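Local coordinates for protein putative adenosine kinase (Schistosoma mansoni, PDB 3VAS) that binds adenosine and, as an adenosine kinase of the ribokinase (pfkB) family, transfers a phosphate from ATP to the nucleoside to give AMP, at residues Gly82-Leu85 / Asn86-Met90; Ile167-Pro170 / His171-Ser174; Phe187-Asn190 / Thr191-Gly195; Gly195-Lys198 / Ile199-Ser203; Phe222-Lys225 / Glu226-Met230. All coordinates share one frame; numbering follows the deposited sequence.

Contact 1. Residues Gly82-Leu85 / Asn86-Met90; sequences GATL and NTVKM. With ADN (adenosine), chain C.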
# COMPACT_ATOMS: atom_id res chain seq x y z
N GLY A 82 -6.27 5.05 -0.08
CA GLY A 82 -5.81 4.11 0.93
C GLY A 82 -4.93 3.04 0.29
O GLY A 82 -5.39 2.28 -0.57
N ALA A 83 -3.68 2.98 0.73
CA ALA A 83 -2.68 2.14 0.08
C ALA A 83 -3.06 0.65 0.05
O ALA A 83 -3.01 0.02 -1.00
CB ALA A 83 -1.31 2.33 0.74
N THR A 84 -3.43 0.11 1.20
CA THR A 84 -3.79 -1.30 1.29
C THR A 84 -5.04 -1.59 0.48
O THR A 84 -5.12 -2.59 -0.24
CB THR A 84 -4.02 -1.75 2.75
OG1 THR A 84 -2.84 -1.51 3.53
CG2 THR A 84 -4.38 -3.24 2.81
N LEU A 85 -6.02 -0.69 0.58
CA LEU A 85 -7.28 -0.85 -0.13
C LEU A 85 -7.07 -0.81 -1.65
O LEU A 85 -7.65 -1.62 -2.37
CB LEU A 85 -8.31 0.18 0.33
CG LEU A 85 -9.66 0.15 -0.40
CD1 LEU A 85 -10.29 -1.25 -0.35
CD2 LEU A 85 -10.63 1.20 0.15
N ASN A 86 -6.23 0.12 -2.12
CA ASN A 86 -5.88 0.19 -3.54
C ASN A 86 -5.37 -1.16 -4.06
O ASN A 86 -5.84 -1.67 -5.07
CB ASN A 86 -4.81 1.26 -3.79
CG ASN A 86 -5.34 2.69 -3.70
OD1 ASN A 86 -6.55 2.92 -3.68
ND2 ASN A 86 -4.42 3.65 -3.67
N THR A 87 -4.41 -1.73 -3.33
CA THR A 87 -3.78 -2.98 -3.72
C THR A 87 -4.76 -4.15 -3.71
O THR A 87 -4.85 -4.91 -4.67
CB THR A 87 -2.58 -3.30 -2.80
OG1 THR A 87 -1.55 -2.33 -3.02
CG2 THR A 87 -2.02 -4.69 -3.07
N VAL A 88 -5.50 -4.29 -2.61
CA VAL A 88 -6.41 -5.42 -2.46
C VAL A 88 -7.57 -5.39 -3.45
O VAL A 88 -7.95 -6.42 -4.01
CB VAL A 88 -6.93 -5.51 -1.01
CG1 VAL A 88 -8.08 -6.50 -0.90
CG2 VAL A 88 -5.79 -5.89 -0.09
N LYS A 89 -8.13 -4.21 -3.70
CA LYS A 89 -9.24 -4.14 -4.63
C LYS A 89 -8.78 -4.34 -6.08
O LYS A 89 -9.54 -4.82 -6.91
CB LYS A 89 -10.05 -2.85 -4.46
CG LYS A 89 -9.40 -1.57 -4.95
CD LYS A 89 -10.26 -0.36 -4.57
CE LYS A 89 -9.81 0.90 -5.29
NZ LYS A 89 -10.67 2.07 -4.93
N MET A 90 -7.54 -3.99 -6.38
CA MET A 90 -7.02 -4.26 -7.72
C MET A 90 -6.70 -5.74 -7.89
O MET A 90 -6.89 -6.29 -8.98
CB MET A 90 -5.82 -3.38 -8.07
CG MET A 90 -5.37 -3.55 -9.53
SD MET A 90 -4.11 -2.37 -10.05
CE MET A 90 -4.06 -2.66 -11.82
O5' ADN C . 0.09 5.16 -2.91
C5' ADN C . -0.80 6.27 -3.05
C4' ADN C . -1.96 6.17 -2.09
O4' ADN C . -1.48 6.23 -0.74
C3' ADN C . -3.03 7.27 -2.20
O3' ADN C . -4.21 6.72 -2.78
C2' ADN C . -3.32 7.66 -0.73
O2' ADN C . -4.68 7.67 -0.38
C1' ADN C . -2.55 6.60 0.07
N9 ADN C . -2.05 7.07 1.36
C8 ADN C . -1.44 8.21 1.61
N7 ADN C . -1.15 8.25 3.06
C5 ADN C . -1.65 7.04 3.64
C6 ADN C . -1.65 6.57 4.95
N6 ADN C . -1.07 7.36 6.00
N1 ADN C . -2.23 5.34 5.24
C2 ADN C . -2.79 4.58 4.24
N3 ADN C . -2.78 5.05 2.95
C4 ADN C . -2.20 6.31 2.67

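Contact 2. Residues Ile167-Pro170 / His171-Ser174; sequences IEQP and HVWS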
# COMPACT_ATOMS: atom_id res chain seq x y z
N ILE A 167 -11.57 -6.30 14.88
CA ILE A 167 -10.92 -7.37 14.13
C ILE A 167 -11.20 -8.74 14.74
O ILE A 167 -11.32 -9.74 14.03
CB ILE A 167 -9.40 -7.12 14.04
CG1 ILE A 167 -9.14 -5.84 13.23
CG2 ILE A 167 -8.68 -8.29 13.40
CD1 ILE A 167 -7.70 -5.36 13.29
N GLU A 168 -11.35 -8.79 16.06
CA GLU A 168 -11.52 -10.06 16.76
C GLU A 168 -12.97 -10.53 16.87
O GLU A 168 -13.24 -11.59 17.44
CB GLU A 168 -10.87 -10.01 18.14
CG GLU A 168 -9.35 -10.00 18.10
CD GLU A 168 -8.72 -10.02 19.48
OE1 GLU A 168 -9.31 -9.43 20.42
OE2 GLU A 168 -7.64 -10.63 19.63
N GLN A 169 -13.90 -9.74 16.34
CA GLN A 169 -15.29 -10.18 16.25
C GLN A 169 -15.33 -11.46 15.43
O GLN A 169 -14.65 -11.56 14.41
CB GLN A 169 -16.15 -9.13 15.57
CG GLN A 169 -16.49 -7.93 16.42
CD GLN A 169 -17.38 -6.95 15.69
OE1 GLN A 169 -18.57 -6.85 15.97
NE2 GLN A 169 -16.80 -6.24 14.73
N PRO A 170 -16.11 -12.46 15.89
CA PRO A 170 -16.21 -13.75 15.18
C PRO A 170 -16.46 -13.61 13.68
O PRO A 170 -15.86 -14.35 12.90
CB PRO A 170 -17.39 -14.42 15.87
CG PRO A 170 -17.32 -13.90 17.27
CD PRO A 170 -16.86 -12.47 17.16
N HIS A 171 -17.30 -12.66 13.27
CA HIS A 171 -17.66 -12.53 11.86
C HIS A 171 -16.60 -11.81 11.03
O HIS A 171 -16.65 -11.83 9.81
CB HIS A 171 -19.03 -11.85 11.69
CG HIS A 171 -19.03 -10.39 12.00
ND1 HIS A 171 -19.23 -9.89 13.27
CD2 HIS A 171 -18.88 -9.31 11.19
CE1 HIS A 171 -19.19 -8.57 13.24
NE2 HIS A 171 -18.97 -8.19 11.99
N VAL A 172 -15.64 -11.18 11.71
CA VAL A 172 -14.53 -10.54 11.02
C VAL A 172 -13.28 -11.41 11.07
O VAL A 172 -12.58 -11.57 10.06
CB VAL A 172 -14.21 -9.15 11.61
CG1 VAL A 172 -12.98 -8.55 10.93
CG2 VAL A 172 -15.41 -8.22 11.46
N TRP A 173 -13.00 -11.99 12.23
CA TRP A 173 -11.83 -12.86 12.37
C TRP A 173 -11.93 -14.07 11.44
O TRP A 173 -10.91 -14.63 11.04
CB TRP A 173 -11.63 -13.31 13.81
CG TRP A 173 -10.37 -14.09 13.98
CD1 TRP A 173 -10.25 -15.43 14.21
CD2 TRP A 173 -9.03 -13.58 13.91
NE1 TRP A 173 -8.93 -15.78 14.29
CE2 TRP A 173 -8.16 -14.66 14.10
CE3 TRP A 173 -8.49 -12.30 13.70
CZ2 TRP A 173 -6.77 -14.51 14.10
CZ3 TRP A 173 -7.11 -12.16 13.69
CH2 TRP A 173 -6.27 -13.26 13.89
N SER A 174 -13.15 -14.46 11.09
CA SER A 174 -13.35 -15.58 10.18
C SER A 174 -12.84 -15.28 8.77
O SER A 174 -12.49 -16.20 8.02
CB SER A 174 -14.82 -16.02 10.15
OG SER A 174 -15.62 -15.07 9.45

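Contact 3. Residues Phe187-Asn190 / Thr191-Gly195; sequences FVIN and TCYEG. With ADN (adenosine), chain C.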
# COMPACT_ATOMS: atom_id res chain seq x y z
N PHE A 187 1.74 1.59 6.37
CA PHE A 187 0.91 2.70 6.83
C PHE A 187 0.02 2.34 8.02
O PHE A 187 -0.37 3.22 8.79
CB PHE A 187 0.01 3.19 5.69
CG PHE A 187 0.73 4.02 4.65
CD1 PHE A 187 0.56 3.75 3.30
CD2 PHE A 187 1.55 5.07 5.02
CE1 PHE A 187 1.21 4.51 2.34
CE2 PHE A 187 2.20 5.84 4.07
CZ PHE A 187 2.03 5.55 2.73
N VAL A 188 -0.31 1.06 8.16
CA VAL A 188 -1.22 0.61 9.21
C VAL A 188 -0.55 0.58 10.58
O VAL A 188 -1.21 0.50 11.62
CB VAL A 188 -1.84 -0.75 8.84
CG1 VAL A 188 -2.95 -1.13 9.81
CG2 VAL A 188 -2.39 -0.69 7.42
N ILE A 189 0.78 0.67 10.59
CA ILE A 189 1.53 0.80 11.84
C ILE A 189 1.01 1.97 12.67
O ILE A 189 0.91 1.87 13.90
CB ILE A 189 3.05 0.96 11.57
CG1 ILE A 189 3.64 -0.37 11.08
CG2 ILE A 189 3.78 1.44 12.81
CD1 ILE A 189 5.03 -0.26 10.48
N ASN A 190 0.63 3.06 12.00
CA ASN A 190 0.15 4.26 12.68
C ASN A 190 -1.28 4.16 13.23
O ASN A 190 -1.66 4.91 14.13
CB ASN A 190 0.21 5.48 11.75
CG ASN A 190 1.63 5.81 11.30
OD1 ASN A 190 1.86 6.09 10.13
ND2 ASN A 190 2.58 5.79 12.24
N THR A 191 -2.06 3.23 12.69
CA THR A 191 -3.48 3.19 13.03
C THR A 191 -3.88 2.00 13.89
O THR A 191 -4.69 2.13 14.81
CB THR A 191 -4.37 3.24 11.76
OG1 THR A 191 -3.98 2.20 10.86
CG2 THR A 191 -4.23 4.59 11.06
N CYS A 192 -3.32 0.83 13.59
CA CYS A 192 -3.68 -0.38 14.33
C CYS A 192 -2.58 -1.43 14.31
O CYS A 192 -2.75 -2.52 13.76
CB CYS A 192 -4.97 -0.97 13.77
SG CYS A 192 -5.68 -2.26 14.79
N TYR A 193 -1.44 -1.10 14.91
CA TYR A 193 -0.32 -2.02 14.93
C TYR A 193 -0.67 -3.35 15.60
O TYR A 193 -0.23 -4.41 15.16
CB TYR A 193 0.90 -1.39 15.61
CG TYR A 193 2.11 -2.28 15.50
CD1 TYR A 193 2.63 -2.61 14.25
CD2 TYR A 193 2.71 -2.83 16.63
CE1 TYR A 193 3.74 -3.44 14.14
CE2 TYR A 193 3.81 -3.65 16.53
CZ TYR A 193 4.31 -3.95 15.28
OH TYR A 193 5.40 -4.78 15.17
N GLU A 194 -1.47 -3.28 16.66
CA GLU A 194 -1.88 -4.46 17.41
C GLU A 194 -2.62 -5.48 16.52
O GLU A 194 -2.37 -6.68 16.60
CB GLU A 194 -2.75 -4.06 18.62
CG GLU A 194 -3.87 -3.06 18.29
CD GLU A 194 -4.84 -2.84 19.46
OE1 GLU A 194 -4.48 -3.16 20.61
OE2 GLU A 194 -5.97 -2.34 19.22
N GLY A 195 -3.51 -4.99 15.67
CA GLY A 195 -4.24 -5.85 14.77
C GLY A 195 -3.35 -6.46 13.69
O GLY A 195 -3.42 -7.66 13.42
O5' ADN C . 0.09 5.16 -2.91
C5' ADN C . -0.80 6.27 -3.05
C4' ADN C . -1.96 6.17 -2.09
O4' ADN C . -1.48 6.23 -0.74
C3' ADN C . -3.03 7.27 -2.20
O3' ADN C . -4.21 6.72 -2.78
C2' ADN C . -3.32 7.66 -0.73
O2' ADN C . -4.68 7.67 -0.38
C1' ADN C . -2.55 6.60 0.07
N9 ADN C . -2.05 7.07 1.36
C8 ADN C . -1.44 8.21 1.61
N7 ADN C . -1.15 8.25 3.06
C5 ADN C . -1.65 7.04 3.64
C6 ADN C . -1.65 6.57 4.95
N6 ADN C . -1.07 7.36 6.00
N1 ADN C . -2.23 5.34 5.24
C2 ADN C . -2.79 4.58 4.24
N3 ADN C . -2.78 5.05 2.95
C4 ADN C . -2.20 6.31 2.67
O HOH W 1 -1.29 1.61 16.21
O HOH W 2 -2.72 3.97 16.81

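Contact 4. Residues Gly195-Lys198 / Ile199-Ser203; sequences GMLK and IAKHS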
# COMPACT_ATOMS: atom_id res chain seq x y z
N GLY A 195 -3.51 -4.99 15.67
CA GLY A 195 -4.24 -5.85 14.77
C GLY A 195 -3.35 -6.46 13.69
O GLY A 195 -3.42 -7.66 13.42
N MET A 196 -2.51 -5.64 13.08
CA MET A 196 -1.66 -6.15 12.01
C MET A 196 -0.62 -7.13 12.56
O MET A 196 -0.25 -8.08 11.89
CB MET A 196 -1.03 -5.02 11.19
CG MET A 196 -0.01 -4.19 11.92
SD MET A 196 0.45 -2.72 10.96
CE MET A 196 1.32 -3.46 9.59
N LEU A 197 -0.18 -6.90 13.80
CA LEU A 197 0.75 -7.82 14.45
C LEU A 197 0.07 -9.16 14.73
O LEU A 197 0.66 -10.22 14.53
CB LEU A 197 1.29 -7.22 15.75
CG LEU A 197 2.37 -8.05 16.46
CD1 LEU A 197 3.52 -8.36 15.50
CD2 LEU A 197 2.88 -7.35 17.70
N LYS A 198 -1.17 -9.10 15.21
CA LYS A 198 -1.93 -10.31 15.49
C LYS A 198 -2.13 -11.13 14.21
O LYS A 198 -1.93 -12.35 14.22
CB LYS A 198 -3.29 -9.98 16.10
CG LYS A 198 -3.89 -11.15 16.87
CD LYS A 198 -5.41 -11.13 16.87
CE LYS A 198 -5.96 -12.43 17.48
NZ LYS A 198 -7.41 -12.63 17.21
N ILE A 199 -2.50 -10.47 13.12
CA ILE A 199 -2.70 -11.17 11.85
C ILE A 199 -1.39 -11.75 11.33
O ILE A 199 -1.36 -12.87 10.82
CB ILE A 199 -3.34 -10.25 10.79
CG1 ILE A 199 -4.79 -9.92 11.19
CG2 ILE A 199 -3.32 -10.91 9.42
CD1 ILE A 199 -5.47 -8.95 10.26
N ALA A 200 -0.30 -11.00 11.48
CA ALA A 200 1.01 -11.46 11.05
C ALA A 200 1.44 -12.74 11.78
O ALA A 200 1.98 -13.66 11.16
CB ALA A 200 2.05 -10.36 11.24
N LYS A 201 1.21 -12.78 13.09
CA LYS A 201 1.52 -13.97 13.87
C LYS A 201 0.66 -15.16 13.45
O LYS A 201 1.14 -16.29 13.38
CB LYS A 201 1.35 -13.71 15.37
CG LYS A 201 2.36 -12.73 15.92
CD LYS A 201 2.10 -12.42 17.38
CE LYS A 201 3.11 -11.42 17.91
NZ LYS A 201 2.75 -10.95 19.27
N HIS A 202 -0.62 -14.90 13.17
CA HIS A 202 -1.52 -15.95 12.68
C HIS A 202 -1.01 -16.53 11.37
O HIS A 202 -1.01 -17.75 11.18
CB HIS A 202 -2.94 -15.41 12.50
CG HIS A 202 -3.85 -16.34 11.77
ND1 HIS A 202 -4.58 -17.32 12.40
CD2 HIS A 202 -4.14 -16.44 10.45
CE1 HIS A 202 -5.28 -17.99 11.50
NE2 HIS A 202 -5.03 -17.47 10.31
N SER A 203 -0.56 -15.66 10.47
CA SER A 203 -0.02 -16.10 9.18
C SER A 203 1.19 -17.02 9.34
O SER A 203 1.21 -18.12 8.79
CB SER A 203 0.34 -14.89 8.31
OG SER A 203 0.93 -15.30 7.08

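Contact 5. Residues Phe222-Lys225 / Glu226-Met230; sequences FNTK and EVDEM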
# COMPACT_ATOMS: atom_id res chain seq x y z
N PHE A 222 10.90 6.59 11.85
CA PHE A 222 10.29 6.85 13.16
C PHE A 222 9.56 5.65 13.74
O PHE A 222 9.18 5.67 14.92
CB PHE A 222 9.36 8.06 13.07
CG PHE A 222 10.04 9.30 12.56
CD1 PHE A 222 10.94 9.99 13.37
CD2 PHE A 222 9.81 9.76 11.28
CE1 PHE A 222 11.58 11.12 12.91
CE2 PHE A 222 10.45 10.89 10.81
CZ PHE A 222 11.34 11.57 11.62
N ASN A 223 9.35 4.63 12.93
CA ASN A 223 8.70 3.41 13.40
C ASN A 223 9.52 2.20 13.04
O ASN A 223 8.99 1.18 12.60
CB ASN A 223 7.29 3.30 12.81
CG ASN A 223 6.41 4.45 13.22
OD1 ASN A 223 6.28 5.44 12.49
ND2 ASN A 223 5.80 4.35 14.40
N THR A 224 10.83 2.34 13.23
CA THR A 224 11.80 1.32 12.85
C THR A 224 11.49 -0.01 13.53
O THR A 224 11.49 -1.05 12.88
CB THR A 224 13.23 1.75 13.21
OG1 THR A 224 13.41 3.14 12.89
CG2 THR A 224 14.25 0.92 12.46
N LYS A 225 11.22 0.03 14.83
CA LYS A 225 10.89 -1.17 15.61
C LYS A 225 9.74 -1.94 14.97
O LYS A 225 9.83 -3.14 14.77
CB LYS A 225 10.57 -0.80 17.07
CG LYS A 225 10.15 -1.96 18.00
CD LYS A 225 8.64 -2.23 17.94
CE LYS A 225 8.02 -2.42 19.32
NZ LYS A 225 7.60 -1.14 19.94
N GLU A 226 8.66 -1.23 14.65
CA GLU A 226 7.48 -1.86 14.06
C GLU A 226 7.73 -2.41 12.65
O GLU A 226 7.23 -3.49 12.30
CB GLU A 226 6.29 -0.88 14.02
CG GLU A 226 5.72 -0.49 15.40
CD GLU A 226 6.31 0.81 15.93
OE1 GLU A 226 7.45 1.16 15.55
OE2 GLU A 226 5.62 1.50 16.71
N VAL A 227 8.50 -1.68 11.85
CA VAL A 227 8.81 -2.15 10.49
C VAL A 227 9.61 -3.45 10.55
O VAL A 227 9.30 -4.41 9.85
CB VAL A 227 9.59 -1.09 9.67
CG1 VAL A 227 10.08 -1.69 8.34
CG2 VAL A 227 8.73 0.15 9.42
N ASP A 228 10.63 -3.48 11.40
CA ASP A 228 11.48 -4.66 11.50
C ASP A 228 10.73 -5.84 12.10
O ASP A 228 10.97 -6.99 11.74
CB ASP A 228 12.75 -4.37 12.31
CG ASP A 228 13.79 -3.62 11.50
OD1 ASP A 228 13.65 -3.56 10.25
OD2 ASP A 228 14.75 -3.10 12.10
N GLU A 229 9.81 -5.56 13.02
CA GLU A 229 9.02 -6.63 13.59
C GLU A 229 8.11 -7.24 12.52
O GLU A 229 7.99 -8.46 12.42
CB GLU A 229 8.21 -6.17 14.80
CG GLU A 229 7.44 -7.31 15.45
CD GLU A 229 6.94 -6.98 16.85
OE1 GLU A 229 6.50 -5.83 17.08
OE2 GLU A 229 6.99 -7.87 17.71
N MET A 230 7.47 -6.38 11.73
CA MET A 230 6.61 -6.84 10.63
C MET A 230 7.39 -7.66 9.60
O MET A 230 6.92 -8.71 9.16
CB MET A 230 5.91 -5.66 9.96
CG MET A 230 4.86 -4.98 10.85
SD MET A 230 3.64 -6.14 11.50
CE MET A 230 2.86 -6.67 10.00
O HOH W 3 5.61 0.17 19.52

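Contact 1. Residues Gly82-Leu85 / Asn86-Met90
Asn86 turns its side chain back over Gly82, with CG resting 3.2 Å from the Gly82 O atom, while its backbone N-H bonds to that same oxygen. The bond, Asn86 N to Gly82 O, measures 2.8 Å and starts a regular series of i to i+4 backbone bonds in which Thr87, Val88 and Lys89 donate to Ala83, Thr84 and Leu85. Gly82 is the N-cap, and its positive phi of 98° would press a side chain against the preceding carbonyl oxygen.

Adenosine is held by polar groups at this helix start. Gly82 N donates to O2' of adenosine at 3.1 Å, and Ala83 N to the purine N3 at 3.2 Å, the latter almost straight. Asn86 ND2 adds a bond of 3.2 Å to O3', and this amide also bonds to Asp320 OD2, which itself hydrogen-bonds adenosine. This is the glycine-rich turn and following asparagine of the ribokinase-family signature, set at the N-terminus of helix 83-95, where backbone N-H groups point out of the first turn.

Side-chain packing follows on the other flanks. Thr84 and Val88 lie alongside each other, CG2 to CG2 at 4.2 Å, leaving Thr84 OG1 to bond Ala185 N. Lys89 has its CG between the backbone N and the carbonyl carbon (chi1 73°), which brings that atom within 3.1 Å of Leu85 O. From there the chain runs extended past the Leu85 side chain to a salt bridge with Asp119.

Contact 2. Residues Ile167-Pro170 / His171-Ser174
The methyl CG2 of Ile167 meets the benzo part of the Trp173 indole, 4.0 Å from CE3, the two side chains meeting at a slant. A separate side-chain pair lies at the N-cap: the Gln169 amide and the His171 imidazole run side by side in the same direction, with OE1 of Gln169 at the ring edge, 3.3 Å from CE1 of His171. Their planes are turned 72° apart. His171 CG sits between the backbone N and the carbonyl carbon (chi1 72°), which folds the ring back beside Gln169.

Gln169 is the N-cap of helix 170-178, and its carbonyl oxygen takes two N-H groups at once. Trp173 N arrives at 2.8 Å in a straight line, whereas Val172 N, at 2.9 Å, comes from above the carbonyl plane. Pro170, in the first helical position, has no N-H that would need an acceptor.

Farther out, Gln169 NE2 is anchored on His166 O, which steadies the amide. Lys198 of helix 189-205 forms a salt bridge with Glu168 and a cation-pi contact with the Trp173 ring, fastening this outlying turn to the next helix.

Contact 3. Residues Phe187-Asn190 / Thr191-Gly195
Between Ile189 O and Tyr193 N, where the next bond of a regular helix would run, a water molecule is inserted instead. It donates to Ile189 O at 3.2 Å and accepts from Tyr193 N at 3.0 Å, and the opening coincides with Cys192, whose phi of -155° lies far from helical values. Just before this kink the chain is gripped firmly, for Val188 O receives two backbone donors. Cys192 N approaches it at 2.9 Å, while Thr191 N comes from high above the carbonyl plane at 3.1 Å.

The kinked turn opens helix 189-205 of a beta-alpha-beta unit between strands 181-185 and 209-213. Phe187, just ahead of it, lays one face of its ring against the adenine, with C6 of adenosine 3.4 Å from the ring plane and displaced toward the rim.

Thr191 has OG1 between its backbone N and the carbonyl carbon (chi1 54°), which sets the hydroxyl against Val188, 3.6 Å from the Val188 CG1 methyl. The hydroxyl hydrogen-bonds to Asn32 OD1, and Asn32 in turn bonds adenosine through ND2, making Thr191 a second-shell residue of the pocket. On the other flank Ile189 and Tyr193 lie alongside each other, Ile189 CG1 reaching Tyr193 CD1 at 4.0 Å.

Contact 4. Residues Gly195-Lys198 / Ile199-Ser203
Helix 189-205, the connecting helix of the beta-alpha-beta unit between strands 181-185 and 209-213, runs regularly here after its kinked start, and Leu197 and Lys201 meet one turn apart on the flank where Leu197 packs on Glu229 of helix 224-231. CE of Lys201 lies 3.7 Å from Leu197 CG, and NZ of Lys201 ends 3.9 Å from the Leu197 CD2 methyl. Lys201 CG stands beside its own backbone N, anti to the carbonyl carbon (chi1 -67°), and the chain beyond is fully extended, carrying its methylenes back along the helix over the leucine branch.

Four backbone bonds link the turns, from Ile199, Ala200, Lys201 and His202 to the carbonyls of Gly195, Met196, Leu197 and Lys198. The shortest, Ala200 N to Met196 O, spans 2.9 Å. Side-chain carbons lean on the same oxygens: Ala200 CB sits 3.3 Å from Met196 O, and Ile199 CG1 lies 3.5 Å from Gly195 O.

Met196, Ala200 and Ile199 turn apolar groups inward, the first two onto Phe212 and Phe210 of strand 209-213, Ile199 onto Tyr182 and Val176. His202 meets the Trp173 ring edge-to-face, and its NE2 is hydrogen-bonded to Lys208 NZ. With a lysine as partner, NE2 is probably the acceptor, consistent with a neutral imidazole, whereas the exposed Lys201 lays CE and the ammonium nitrogen alike against the Leu197 branch.

Contact 5. Residues Phe222-Lys225 / Glu226-Met230
The Asn223 amide and the Glu226 carboxylate meet at a slant, their planes 64° apart. Neither makes a hydrogen bond to the other: ND2 of Asn223 stays 3.7 Å from Glu226 OE2, and the closest side-chain atoms are Glu226 OE1 and Asn223 CB, 3.5 Å apart. The pair marks the N-terminus of helix 224-231, which follows helix 217-222 after a single non-helical residue. Asn223 is the N-cap by position, yet its side chain makes no capping bond. Glu226 is bent at chi2 (95°), which folds the carboxylate back beside the N-cap residue. A negative group here would probably be favoured by the helix dipole.

Asn223 O accepts from Val227 N at 3.0 Å, and the next two i to i+4 bonds, Asp228 to Thr224 and Glu229 to Lys225, continue the helix. Along one flank Thr224 and Asp228 point the same way, with CG2 of Thr224 4.1 Å from Asp228 OD2. The carboxylate of Asp228 is engaged at both oxygens, by Tyr247 OH and His251 NE2, and Thr224 OG1 bonds back to Ser220 O.

Lys225 follows a bent course past Glu226, its CD 3.4 Å from Glu226 N. A water donates to Glu226 OE2 at 3.1 Å and lies near Lys225 NZ, though its link to the lysine is doubtfully short. Glu229 makes a probable hydrogen bond to Tyr193 OH through OE1. Val227, which packs inward on Phe212, keeps its CG2 methyl 3.4 Å from Asn223 O.

How the contacts relate
Contact 1 is wholly buried and contact 3 largely so; both touch adenosine, the first with N-H donors and the second with an aromatic face, and they meet where Ala83 packs on Phe187. Contacts 3 and 4 share Gly195 on helix 189-205, which passes from a water-opened turn near the ligand to a regular helix farther out. Contact 2, the most distant from the chain centre, docks on that helix by Ile167 against Gly195 and by charged and aromatic contacts to Lys198 and His202. Contact 5 lies toward the surface, rich in charged groups, and packs along the same helix: Met230 on Met196 and Ala200, and Glu226 on Ile189.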